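Long-range contact in 2-dehydropantoate 2-reductase (Geobacter metallireducens, PDB 3HN2), which probably catalyses the NADPH-dependent reduction of ketopantoate to pantoic acid, a step in pantothenate biosynthesis: residues R4-L15 / G68-F80. Numbering follows the deposited sequence.
Sequences RIAIVGAGALGL and GPMDLVLVGLKTF
I5, A6, I7 and V8 pair in parallel with L72, V73, L74 and V75, joining two central strands of the Rossmann-type sheet; their axes approach to 4.7 Å at an angle of 20°. The register follows from alternating backbone bonds: L72 N to R4 O, A6 N to L72 O, L74 N to A6 O, and V8 N to L74 O, the last almost straight.

The packing is tight in the buried middle. On one face of the sheet CG1 of I5 lies 3.7 Å from CD2 of L72, and CD1 of I7 reaches CB of L74 at 3.8 Å, each pair side by side. The other face carries A6, whose CB meets SD of M70 at 3.6 Å because the methionine chain bends at chi2 (-92°). There CG2 of V8 also touches CG2 of V73, while CG1 of V8, set anti to the backbone N, lies 4.0 Å from CG of L77, the two side chains side by side.

The solvent-exposed end, at R4 and D71, is held by looser polar contacts: R4 CB rests 3.3 Å from D71 OD2, D71 N gives R4 O a weak bond, and the arginine NE stays 4.9 Å from D71 OD2.

At the opposite end, G9, G11 and G14 fit the GxGxxG pattern of a dinucleotide-binding turn, consistent with NADPH use. Here G76 N donates to V8 O at 2.6 Å, tilted 35° from the carbonyl plane.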
loop_
_atom_site.group_PDB
_atom_site.type_symbol
_atom_site.label_atom_id
_atom_site.label_comp_id
_atom_site.label_asym_id
_atom_site.label_seq_id
_atom_site.Cartn_x
_atom_site.Cartn_y
_atom_site.Cartn_z
ATOM N N ARG A 4 -4.186 -23.557 -25.770
ATOM C CA ARG A 4 -3.400 -24.047 -24.600
ATOM C C ARG A 4 -4.006 -23.640 -23.251
ATOM O O ARG A 4 -3.915 -24.388 -22.277
ATOM C CB ARG A 4 -1.931 -23.610 -24.699
ATOM C CG ARG A 4 -1.701 -22.144 -25.047
ATOM C CD ARG A 4 -0.238 -21.761 -24.881
ATOM N NE ARG A 4 0.611 -22.291 -25.951
ATOM C CZ ARG A 4 0.973 -21.615 -27.040
ATOM N NH1 ARG A 4 1.747 -22.193 -27.948
ATOM N NH2 ARG A 4 0.569 -20.364 -27.230
ATOM N N ILE A 5 -4.633 -22.466 -23.207
ATOM C CA ILE A 5 -5.196 -21.929 -21.964
ATOM C C ILE A 5 -6.729 -21.879 -21.988
ATOM O O ILE A 5 -7.326 -21.456 -22.977
ATOM C CB ILE A 5 -4.568 -20.539 -21.605
ATOM C CG1 ILE A 5 -3.300 -20.721 -20.774
ATOM C CG2 ILE A 5 -5.516 -19.659 -20.794
ATOM C CD1 ILE A 5 -2.034 -20.826 -21.560
ATOM N N ALA A 6 -7.348 -22.351 -20.903
ATOM C CA ALA A 6 -8.782 -22.180 -20.667
ATOM C C ALA A 6 -9.015 -21.391 -19.386
ATOM O O ALA A 6 -8.383 -21.669 -18.365
ATOM C CB ALA A 6 -9.482 -23.527 -20.578
ATOM N N ILE A 7 -9.931 -20.426 -19.439
ATOM C CA ILE A 7 -10.283 -19.625 -18.261
ATOM C C ILE A 7 -11.623 -20.058 -17.690
ATOM O O ILE A 7 -12.659 -19.927 -18.342
ATOM C CB ILE A 7 -10.346 -18.098 -18.573
ATOM C CG1 ILE A 7 -9.067 -17.606 -19.272
ATOM C CG2 ILE A 7 -10.661 -17.300 -17.306
ATOM C CD1 ILE A 7 -7.789 -17.783 -18.459
ATOM N N VAL A 8 -11.597 -20.566 -16.462
ATOM C CA VAL A 8 -12.807 -21.031 -15.786
ATOM C C VAL A 8 -13.082 -20.165 -14.553
ATOM O O VAL A 8 -12.494 -20.345 -13.487
ATOM C CB VAL A 8 -12.718 -22.541 -15.451
ATOM C CG1 VAL A 8 -13.896 -22.991 -14.604
ATOM C CG2 VAL A 8 -12.656 -23.354 -16.743
ATOM N N GLY A 9 -13.974 -19.201 -14.726
ATOM C CA GLY A 9 -14.257 -18.219 -13.690
ATOM C C GLY A 9 -14.992 -17.053 -14.305
ATOM O O GLY A 9 -16.185 -16.857 -14.043
ATOM N N ALA A 10 -14.271 -16.302 -15.139
ATOM C CA ALA A 10 -14.776 -15.100 -15.815
ATOM C C ALA A 10 -15.203 -14.003 -14.836
ATOM O O ALA A 10 -16.138 -13.238 -15.098
ATOM C CB ALA A 10 -15.901 -15.441 -16.813
ATOM N N GLY A 11 -14.502 -13.936 -13.709
ATOM C CA GLY A 11 -14.729 -12.901 -12.717
ATOM C C GLY A 11 -13.805 -11.731 -12.966
ATOM O O GLY A 11 -13.297 -11.552 -14.073
ATOM N N ALA A 12 -13.565 -10.948 -11.921
ATOM C CA ALA A 12 -12.729 -9.757 -12.020
ATOM C C ALA A 12 -11.234 -10.074 -12.130
ATOM O O ALA A 12 -10.431 -9.183 -12.421
ATOM C CB ALA A 12 -12.998 -8.833 -10.846
ATOM N N LEU A 13 -10.865 -11.335 -11.903
ATOM C CA LEU A 13 -9.468 -11.747 -11.990
ATOM C C LEU A 13 -9.190 -12.743 -13.118
ATOM O O LEU A 13 -8.121 -12.703 -13.729
ATOM C CB LEU A 13 -8.950 -12.250 -10.629
ATOM C CG LEU A 13 -9.050 -13.679 -10.092
ATOM C CD1 LEU A 13 -7.897 -14.545 -10.582
ATOM C CD2 LEU A 13 -9.048 -13.642 -8.574
ATOM N N GLY A 14 -10.143 -13.632 -13.383
ATOM C CA GLY A 14 -10.015 -14.604 -14.460
ATOM C C GLY A 14 -9.994 -13.942 -15.825
ATOM O O GLY A 14 -9.236 -14.349 -16.713
ATOM N N LEU A 15 -10.825 -12.914 -15.981
ATOM C CA LEU A 15 -10.867 -12.134 -17.209
ATOM C C LEU A 15 -9.598 -11.312 -17.376
ATOM O O LEU A 15 -8.986 -11.341 -18.443
ATOM C CB LEU A 15 -12.099 -11.227 -17.242
ATOM C CG LEU A 15 -13.478 -11.814 -17.570
ATOM C CD1 LEU A 15 -14.537 -10.734 -17.478
ATOM C CD2 LEU A 15 -13.516 -12.460 -18.949
ATOM N N GLY A 68 -12.803 -28.456 -25.227
ATOM C CA GLY A 68 -12.021 -29.685 -25.292
ATOM C C GLY A 68 -10.724 -29.627 -24.505
ATOM O O GLY A 68 -10.506 -28.679 -23.744
ATOM N N PRO A 69 -9.856 -30.645 -24.682
ATOM C CA PRO A 69 -8.573 -30.780 -23.978
ATOM C C PRO A 69 -7.670 -29.552 -24.102
ATOM O O PRO A 69 -7.568 -28.959 -25.175
ATOM C CB PRO A 69 -7.929 -31.991 -24.664
ATOM C CG PRO A 69 -9.079 -32.791 -25.153
ATOM C CD PRO A 69 -10.091 -31.777 -25.598
ATOM N N MET A 70 -7.040 -29.179 -22.990
ATOM C CA MET A 70 -6.186 -27.994 -22.906
ATOM C C MET A 70 -4.813 -28.356 -22.326
ATOM O O MET A 70 -4.597 -29.487 -21.890
ATOM C CB MET A 70 -6.857 -26.928 -22.030
ATOM C CG MET A 70 -8.183 -26.383 -22.556
ATOM S SD MET A 70 -8.020 -24.909 -23.591
ATOM C CE MET A 70 -8.007 -25.626 -25.235
ATOM N N ASP A 71 -3.885 -27.401 -22.332
ATOM C CA ASP A 71 -2.594 -27.576 -21.662
ATOM C C ASP A 71 -2.666 -27.073 -20.223
ATOM O O ASP A 71 -2.120 -27.687 -19.305
ATOM C CB ASP A 71 -1.480 -26.833 -22.409
ATOM C CG ASP A 71 -1.096 -27.505 -23.715
ATOM O OD1 ASP A 71 -1.035 -28.755 -23.764
ATOM O OD2 ASP A 71 -0.841 -26.773 -24.695
ATOM N N LEU A 72 -3.349 -25.946 -20.049
ATOM C CA LEU A 72 -3.492 -25.300 -18.757
ATOM C C LEU A 72 -4.915 -24.793 -18.582
ATOM O O LEU A 72 -5.478 -24.186 -19.496
ATOM C CB LEU A 72 -2.507 -24.130 -18.644
ATOM C CG LEU A 72 -2.590 -23.201 -17.428
ATOM C CD1 LEU A 72 -2.162 -23.915 -16.156
ATOM C CD2 LEU A 72 -1.742 -21.970 -17.650
ATOM N N VAL A 73 -5.505 -25.052 -17.417
ATOM C CA VAL A 73 -6.758 -24.392 -17.068
ATOM C C VAL A 73 -6.612 -23.510 -15.824
ATOM O O VAL A 73 -6.325 -23.995 -14.728
ATOM C CB VAL A 73 -7.983 -25.371 -17.016
ATOM C CG1 VAL A 73 -7.613 -26.705 -16.414
ATOM C CG2 VAL A 73 -9.171 -24.740 -16.281
ATOM N N LEU A 74 -6.760 -22.204 -16.032
ATOM C CA LEU A 74 -6.820 -21.224 -14.947
ATOM C C LEU A 74 -8.202 -21.222 -14.339
ATOM O O LEU A 74 -9.162 -20.808 -14.988
ATOM C CB LEU A 74 -6.553 -19.823 -15.479
ATOM C CG LEU A 74 -5.307 -19.055 -15.070
ATOM C CD1 LEU A 74 -4.126 -19.511 -15.898
ATOM C CD2 LEU A 74 -5.573 -17.576 -15.286
ATOM N N VAL A 75 -8.306 -21.690 -13.100
ATOM C CA VAL A 75 -9.552 -21.612 -12.358
ATOM C C VAL A 75 -9.605 -20.274 -11.591
ATOM O O VAL A 75 -8.757 -19.996 -10.738
ATOM C CB VAL A 75 -9.721 -22.811 -11.407
ATOM C CG1 VAL A 75 -11.102 -22.807 -10.785
ATOM C CG2 VAL A 75 -9.498 -24.126 -12.158
ATOM N N GLY A 76 -10.586 -19.443 -11.937
ATOM C CA GLY A 76 -10.829 -18.177 -11.253
ATOM C C GLY A 76 -12.234 -18.108 -10.684
ATOM O O GLY A 76 -12.751 -17.017 -10.423
ATOM N N LEU A 77 -12.841 -19.283 -10.498
ATOM C CA LEU A 77 -14.191 -19.428 -9.948
ATOM C C LEU A 77 -14.312 -18.877 -8.538
ATOM O O LEU A 77 -13.358 -18.912 -7.766
ATOM C CB LEU A 77 -14.593 -20.906 -9.898
ATOM C CG LEU A 77 -15.163 -21.650 -11.105
ATOM C CD1 LEU A 77 -15.133 -23.143 -10.826
ATOM C CD2 LEU A 77 -16.580 -21.194 -11.441
ATOM N N LYS A 78 -15.492 -18.366 -8.212
ATOM C CA LYS A 78 -15.818 -18.072 -6.830
ATOM C C LYS A 78 -16.036 -19.402 -6.119
ATOM O O LYS A 78 -16.637 -20.320 -6.682
ATOM C CB LYS A 78 -17.043 -17.167 -6.740
ATOM C CG LYS A 78 -16.716 -15.715 -6.410
ATOM C CD LYS A 78 -16.000 -14.997 -7.549
ATOM C CE LYS A 78 -14.975 -13.995 -7.019
ATOM N NZ LYS A 78 -15.583 -12.941 -6.152
ATOM N N THR A 79 -15.534 -19.499 -4.889
ATOM C CA THR A 79 -15.383 -20.786 -4.193
ATOM C C THR A 79 -16.678 -21.460 -3.733
ATOM O O THR A 79 -16.659 -22.619 -3.325
ATOM C CB THR A 79 -14.410 -20.672 -3.002
ATOM O OG1 THR A 79 -14.773 -19.549 -2.185
ATOM C CG2 THR A 79 -12.983 -20.496 -3.497
ATOM N N PHE A 80 -17.799 -20.745 -3.807
ATOM C CA PHE A 80 -19.103 -21.353 -3.541
ATOM C C PHE A 80 -19.629 -22.177 -4.728
ATOM O O PHE A 80 -20.601 -22.923 -4.590
ATOM C CB PHE A 80 -20.135 -20.319 -3.069
ATOM C CG PHE A 80 -20.109 -19.022 -3.827
ATOM C CD1 PHE A 80 -19.508 -17.895 -3.272
ATOM C CD2 PHE A 80 -20.720 -18.912 -5.074
ATOM C CE1 PHE A 80 -19.492 -16.682 -3.958
ATOM C CE2 PHE A 80 -20.710 -17.706 -5.769
ATOM C CZ PHE A 80 -20.101 -16.586 -5.207
#